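Local coordinates for Poly(Beta-D-mannuronate) lyase (Pseudopedobacter saltans, PDB 7O79), which probably acts as a poly(beta-D-mannuronate) lyase of polysaccharide lyase family 6, cleaving alginate, and is built as a parallel beta-helix, at residues 191-197 with 217-223; 324-330 with 360-365. One frame throughout, in Å; residues are numbered along the deposited sequence.

Contact 1 (191-197 with 217-223); sequences AFFTIKN and RNKVIGN
Two neighbouring rungs of the right-handed parallel beta-helix meet here, near the middle of the chain, as adjacent strands of its long parallel sheet. Strands 194-196 and 219-221 run 4.7 Å apart with their directions within 3° of each other, in the register T194-K219, I195-V220, K196-I221. Both are extended, with phi between -113° and -137°. The ladder is regular: K219 N to F193 O and I195 N to K219 O, each 2.8 Å, I221 N to I195 O at 3.0 Å and N197 N to I221 O at 2.9 Å. At either end the chain bends through a positive-phi residue at matching places, F192 over R217 (51/44° and 62/36°) and N197 over G222 (51/45° and 63/29°). After each bend of the second rung comes an m-rotamer asparagine: N218 OD1 accepts from F193 N at 2.8 Å, and N223 ND2 donates to I195 O at 2.9 Å, while N223 OD1 accepts from N198 N. N240 and N245 repeat this on the next rung, an asparagine ladder characteristic of parallel beta-helices. I195 and V220 point inward with I211, their CD1 and CG2 4.4 Å apart, and F193 packs edge-to-face with F122; T194, K196, K219 and I221 take the other face, where K196 NZ is hydrogen-bonded to Q157 OE1. R217 CB sits over one face of the F192 ring (chi1 m), 3.9 Å from its centroid, in a CH-pi contact; the ring also stacks on Y153. Burying asparagine amides beside this apolar interior is thus paid for by hydrogen bonds between rungs.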
loop_
_atom_site.group_PDB
_atom_site.type_symbol
_atom_site.label_atom_id
_atom_site.label_comp_id
_atom_site.label_asym_id
_atom_site.label_seq_id
_atom_site.Cartn_x
_atom_site.Cartn_y
_atom_site.Cartn_z
ATOM N N ALA A 191 -2.866 -6.907 -10.295
ATOM C CA ALA A 191 -3.581 -5.641 -10.131
ATOM C C ALA A 191 -2.897 -4.485 -10.859
ATOM O O ALA A 191 -3.562 -3.523 -11.258
ATOM C CB ALA A 191 -3.703 -5.278 -8.646
ATOM N N PHE A 192 -1.581 -4.559 -11.032
ATOM C CA PHE A 192 -0.817 -3.486 -11.668
ATOM C C PHE A 192 -1.114 -2.133 -11.023
ATOM O O PHE A 192 -1.305 -1.116 -11.701
ATOM C CB PHE A 192 -1.063 -3.442 -13.178
ATOM C CG PHE A 192 -0.772 -4.746 -13.892
ATOM C CD1 PHE A 192 0.495 -4.996 -14.406
ATOM C CD2 PHE A 192 -1.777 -5.680 -14.115
ATOM C CE1 PHE A 192 0.772 -6.170 -15.081
ATOM C CE2 PHE A 192 -1.511 -6.863 -14.813
ATOM C CZ PHE A 192 -0.242 -7.111 -15.287
ATOM N N PHE A 193 -1.164 -2.120 -9.695
ATOM C CA PHE A 193 -1.433 -0.902 -8.935
ATOM C C PHE A 193 -0.119 -0.184 -8.655
ATOM O O PHE A 193 0.884 -0.816 -8.320
ATOM C CB PHE A 193 -2.145 -1.241 -7.622
ATOM C CG PHE A 193 -2.853 -0.080 -6.968
ATOM C CD1 PHE A 193 -2.147 0.873 -6.232
ATOM C CD2 PHE A 193 -4.234 0.041 -7.062
ATOM C CE1 PHE A 193 -2.815 1.938 -5.612
ATOM C CE2 PHE A 193 -4.900 1.106 -6.469
ATOM C CZ PHE A 193 -4.200 2.052 -5.739
ATOM N N THR A 194 -0.120 1.130 -8.802
ATOM C CA THR A 194 1.090 1.919 -8.600
ATOM C C THR A 194 0.896 2.832 -7.399
ATOM O O THR A 194 -0.036 3.650 -7.380
ATOM C CB THR A 194 1.431 2.734 -9.846
ATOM O OG1 THR A 194 1.847 1.846 -10.887
ATOM C CG2 THR A 194 2.561 3.739 -9.541
ATOM N N ILE A 195 1.771 2.690 -6.406
ATOM C CA ILE A 195 1.848 3.587 -5.259
ATOM C C ILE A 195 3.186 4.304 -5.390
ATOM O O ILE A 195 4.235 3.712 -5.114
ATOM C CB ILE A 195 1.771 2.823 -3.931
ATOM C CG1 ILE A 195 0.460 2.020 -3.810
ATOM C CG2 ILE A 195 1.969 3.790 -2.760
ATOM C CD1 ILE A 195 0.438 1.113 -2.533
ATOM N N LYS A 196 3.178 5.571 -5.809
ATOM C CA LYS A 196 4.416 6.197 -6.261
ATOM C C LYS A 196 4.550 7.615 -5.727
ATOM O O LYS A 196 3.589 8.384 -5.748
ATOM C CB LYS A 196 4.487 6.203 -7.792
ATOM C CG LYS A 196 5.731 6.895 -8.404
ATOM C CD LYS A 196 5.587 6.928 -9.939
ATOM C CE LYS A 196 6.405 8.051 -10.595
ATOM N NZ LYS A 196 5.579 9.313 -10.703
ATOM N N ASN A 197 5.749 7.942 -5.230
ATOM C CA ASN A 197 6.097 9.302 -4.809
ATOM C C ASN A 197 5.052 9.879 -3.866
ATOM O O ASN A 197 4.642 11.030 -3.999
ATOM C CB ASN A 197 6.298 10.248 -6.008
ATOM C CG ASN A 197 7.425 9.823 -6.918
ATOM O OD1 ASN A 197 8.408 9.241 -6.475
ATOM N ND2 ASN A 197 7.310 10.155 -8.195
ATOM N N ARG A 217 2.129 -7.807 -9.473
ATOM C CA ARG A 217 2.607 -6.805 -10.441
ATOM C C ARG A 217 2.322 -5.374 -10.022
ATOM O O ARG A 217 2.088 -4.502 -10.857
ATOM C CB ARG A 217 2.075 -7.068 -11.846
ATOM C CG ARG A 217 2.118 -8.501 -12.233
ATOM C CD ARG A 217 3.373 -8.750 -13.031
ATOM N NE ARG A 217 3.565 -10.168 -13.312
ATOM C CZ ARG A 217 4.705 -10.699 -13.746
ATOM N NH1 ARG A 217 5.773 -9.932 -13.939
ATOM N NH2 ARG A 217 4.778 -12.005 -13.979
ATOM N N ASN A 218 2.415 -5.122 -8.740
ATOM C CA ASN A 218 2.235 -3.794 -8.214
ATOM C C ASN A 218 3.571 -3.077 -8.093
ATOM O O ASN A 218 4.581 -3.702 -8.007
ATOM C CB ASN A 218 1.534 -3.868 -6.877
ATOM C CG ASN A 218 0.161 -4.493 -6.991
ATOM O OD1 ASN A 218 -0.688 -3.976 -7.629
ATOM N ND2 ASN A 218 -0.002 -5.611 -6.416
ATOM N N LYS A 219 3.534 -1.760 -8.132
ATOM C CA LYS A 219 4.712 -0.929 -7.998
ATOM C C LYS A 219 4.648 0.036 -6.817
ATOM O O LYS A 219 3.856 0.934 -6.811
ATOM C CB LYS A 219 4.925 -0.115 -9.257
ATOM C CG LYS A 219 4.753 -0.880 -10.534
ATOM C CD LYS A 219 5.876 -1.860 -10.643
ATOM C CE LYS A 219 6.349 -2.089 -12.053
ATOM N NZ LYS A 219 5.956 -3.444 -12.448
ATOM N N VAL A 220 5.552 -0.134 -5.869
ATOM C CA VAL A 220 5.672 0.706 -4.692
ATOM C C VAL A 220 7.025 1.394 -4.893
ATOM O O VAL A 220 8.036 0.838 -4.606
ATOM C CB VAL A 220 5.582 -0.105 -3.407
ATOM C CG1 VAL A 220 5.617 0.806 -2.226
ATOM C CG2 VAL A 220 4.292 -0.879 -3.381
ATOM N N ILE A 221 6.976 2.623 -5.402
ATOM C CA ILE A 221 8.148 3.326 -5.937
ATOM C C ILE A 221 8.259 4.709 -5.314
ATOM O O ILE A 221 7.292 5.476 -5.332
ATOM C CB ILE A 221 8.077 3.497 -7.468
ATOM C CG1 ILE A 221 7.692 2.215 -8.191
ATOM C CG2 ILE A 221 9.412 4.013 -8.005
ATOM C CD1 ILE A 221 8.596 1.075 -7.854
ATOM N N GLY A 222 9.438 5.035 -4.785
ATOM C CA GLY A 222 9.763 6.424 -4.479
ATOM C C GLY A 222 8.893 7.090 -3.437
ATOM O O GLY A 222 8.724 8.310 -3.478
ATOM N N ASN A 223 8.353 6.331 -2.494
ATOM C CA ASN A 223 7.575 6.873 -1.390
ATOM C C ASN A 223 8.482 7.201 -0.204
ATOM O O ASN A 223 9.516 6.562 0.009
ATOM C CB ASN A 223 6.519 5.867 -0.948
ATOM C CG ASN A 223 5.542 5.530 -2.059
ATOM O OD1 ASN A 223 4.621 6.301 -2.355
ATOM N ND2 ASN A 223 5.766 4.393 -2.711
#

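Contact 2 (324-330 with 360-365)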
loop_
_atom_site.group_PDB
_atom_site.type_symbol
_atom_site.label_atom_id
_atom_site.label_comp_id
_atom_site.label_asym_id
_atom_site.label_seq_id
_atom_site.Cartn_x
_atom_site.Cartn_y
_atom_site.Cartn_z
ATOM N N THR A 324 19.614 -0.210 1.705
ATOM C CA THR A 324 20.332 0.234 2.891
ATOM C C THR A 324 19.403 0.138 4.090
ATOM O O THR A 324 18.287 0.666 4.051
ATOM C CB THR A 324 20.851 1.657 2.694
ATOM O OG1 THR A 324 21.760 1.655 1.589
ATOM C CG2 THR A 324 21.543 2.176 3.937
ATOM N N PHE A 325 19.856 -0.565 5.131
ATOM C CA PHE A 325 19.112 -0.742 6.382
ATOM C C PHE A 325 19.993 -0.307 7.555
ATOM O O PHE A 325 20.811 -1.093 8.044
ATOM C CB PHE A 325 18.672 -2.201 6.563
ATOM C CG PHE A 325 18.003 -2.798 5.353
ATOM C CD1 PHE A 325 16.677 -2.477 5.040
ATOM C CD2 PHE A 325 18.687 -3.680 4.532
ATOM C CE1 PHE A 325 16.048 -3.029 3.912
ATOM C CE2 PHE A 325 18.062 -4.230 3.395
ATOM C CZ PHE A 325 16.754 -3.897 3.085
ATOM N N LEU A 326 19.804 0.903 8.066
ATOM C CA LEU A 326 20.723 1.420 9.075
ATOM C C LEU A 326 20.029 1.669 10.404
ATOM O O LEU A 326 18.898 2.159 10.443
ATOM C CB LEU A 326 21.406 2.707 8.601
ATOM C CG LEU A 326 22.363 2.516 7.419
ATOM C CD1 LEU A 326 22.671 3.867 6.757
ATOM C CD2 LEU A 326 23.621 1.802 7.839
ATOM N N ASN A 327 20.719 1.330 11.495
ATOM C CA ASN A 327 20.249 1.673 12.845
ATOM C C ASN A 327 18.878 1.059 13.123
ATOM O O ASN A 327 18.011 1.683 13.734
ATOM C CB ASN A 327 20.238 3.196 13.041
ATOM C CG ASN A 327 20.016 3.624 14.494
ATOM O OD1 ASN A 327 20.458 2.962 15.444
ATOM N ND2 ASN A 327 19.342 4.750 14.663
ATOM N N VAL A 328 18.672 -0.193 12.666
ATOM C CA VAL A 328 17.384 -0.862 12.868
ATOM C C VAL A 328 17.383 -1.546 14.226
ATOM O O VAL A 328 18.409 -2.059 14.687
ATOM C CB VAL A 328 17.071 -1.862 11.727
ATOM C CG1 VAL A 328 16.995 -1.125 10.410
ATOM C CG2 VAL A 328 18.084 -2.982 11.638
ATOM N N GLY A 329 16.220 -1.551 14.882
ATOM C CA GLY A 329 16.120 -2.167 16.190
ATOM C C GLY A 329 15.985 -3.668 16.189
ATOM O O GLY A 329 16.155 -4.291 17.244
ATOM N N GLY A 330 15.677 -4.267 15.041
ATOM C CA GLY A 330 15.580 -5.711 14.925
ATOM C C GLY A 330 16.714 -6.257 14.087
ATOM O O GLY A 330 17.845 -5.769 14.190
ATOM N N ASN A 360 23.834 -5.059 -0.137
ATOM C CA ASN A 360 23.055 -4.329 0.850
ATOM C C ASN A 360 23.979 -3.766 1.921
ATOM O O ASN A 360 25.010 -4.363 2.240
ATOM C CB ASN A 360 22.012 -5.255 1.487
ATOM C CG ASN A 360 21.004 -5.758 0.463
ATOM O OD1 ASN A 360 20.188 -4.984 -0.053
ATOM N ND2 ASN A 360 21.084 -7.048 0.129
ATOM N N ILE A 361 23.597 -2.614 2.474
ATOM C CA ILE A 361 24.290 -1.991 3.601
ATOM C C ILE A 361 23.398 -2.131 4.824
ATOM O O ILE A 361 22.190 -1.881 4.732
ATOM C CB ILE A 361 24.605 -0.511 3.320
ATOM C CG1 ILE A 361 25.757 -0.396 2.323
ATOM C CG2 ILE A 361 24.901 0.250 4.637
ATOM C CD1 ILE A 361 26.095 1.032 1.973
ATOM N N ILE A 362 23.981 -2.550 5.964
ATOM C CA ILE A 362 23.218 -2.870 7.169
ATOM C C ILE A 362 23.950 -2.393 8.420
ATOM O O ILE A 362 25.173 -2.550 8.546
ATOM C CB ILE A 362 22.943 -4.384 7.314
ATOM C CG1 ILE A 362 22.338 -5.003 6.048
ATOM C CG2 ILE A 362 22.035 -4.659 8.503
ATOM C CD1 ILE A 362 22.806 -6.432 5.818
ATOM N N SER A 363 23.186 -1.858 9.369
ATOM C CA SER A 363 23.628 -1.742 10.754
ATOM C C SER A 363 22.415 -1.911 11.655
ATOM O O SER A 363 21.295 -1.568 11.272
ATOM C CB SER A 363 24.357 -0.410 10.997
ATOM O OG SER A 363 23.454 0.638 11.309
ATOM N N THR A 364 22.643 -2.508 12.838
ATOM C CA THR A 364 21.607 -2.809 13.812
ATOM C C THR A 364 21.995 -2.197 15.151
ATOM O O THR A 364 23.179 -2.068 15.465
ATOM C CB THR A 364 21.372 -4.342 13.991
ATOM O OG1 THR A 364 22.463 -4.941 14.720
ATOM C CG2 THR A 364 21.184 -5.059 12.650
ATOM N N LYS A 365 20.978 -1.833 15.936
ATOM C CA LYS A 365 21.215 -1.220 17.244
ATOM C C LYS A 365 21.948 -2.165 18.194
ATOM O O LYS A 365 22.777 -1.728 19.003
ATOM C CB LYS A 365 19.888 -0.785 17.870
ATOM C CG LYS A 365 19.248 0.414 17.202
ATOM C CD LYS A 365 17.965 0.814 17.910
ATOM C CE LYS A 365 17.426 2.159 17.402
ATOM N NZ LYS A 365 16.638 2.009 16.138
#
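Between 324-330 and 360-365 the parallel pairing is satisfied first by main chain: F325 N donates to I361 O (2.7 Å) and F325 O accepts from S363 N (2.8 Å). At N327, with phi/psi of 60/40°, the chain turns a corner and the register slips by one residue, a beta bulge between the pairs F325-I362 and V328-T364. The serine side chain serves this bulge, S363 OG accepting from N327 N at 2.8 Å and also bonding N400, while S363 O takes the longer bond from V328 N (3.3 Å). These are successive rungs towards the C-terminal end of the parallel beta-helix, and pairing resumes with K365 N to V328 O at 2.9 Å. K365 NZ reaches N327 O at 2.8 Å and also N251. In the side-chain amides, N327 ND2 bonds D274 OD1, N327 OD1 bonds N400 ND2, N360 OD1 accepts from N323 N and N360 ND2 donates to Y320 O; T364 OG1 bonds K368 O. L326 CD2 touches I361 CG2 (3.8 Å), and F325 CD2 I362 CG1 (4.2 Å).

Both contacts join consecutive rungs within the same long parallel sheet, with centres 24 Å apart and nearest atoms about 11 Å apart, so they do not touch. Contact 1 lies close to the middle of the chain yet is only partly buried, because one of its faces is lined by partly exposed or exposed residues; contact 2 is farther out, 23 Å from the chain centre, but more of its residues are buried. The surfaces buried between the segments are similar, 607 and 595 Å². Buried asparagines are common to both; the difference is the unbroken register of 194-196 with 219-221 against the bulge of contact 2, where S363 OG and K365 NZ bond to N327 N and O.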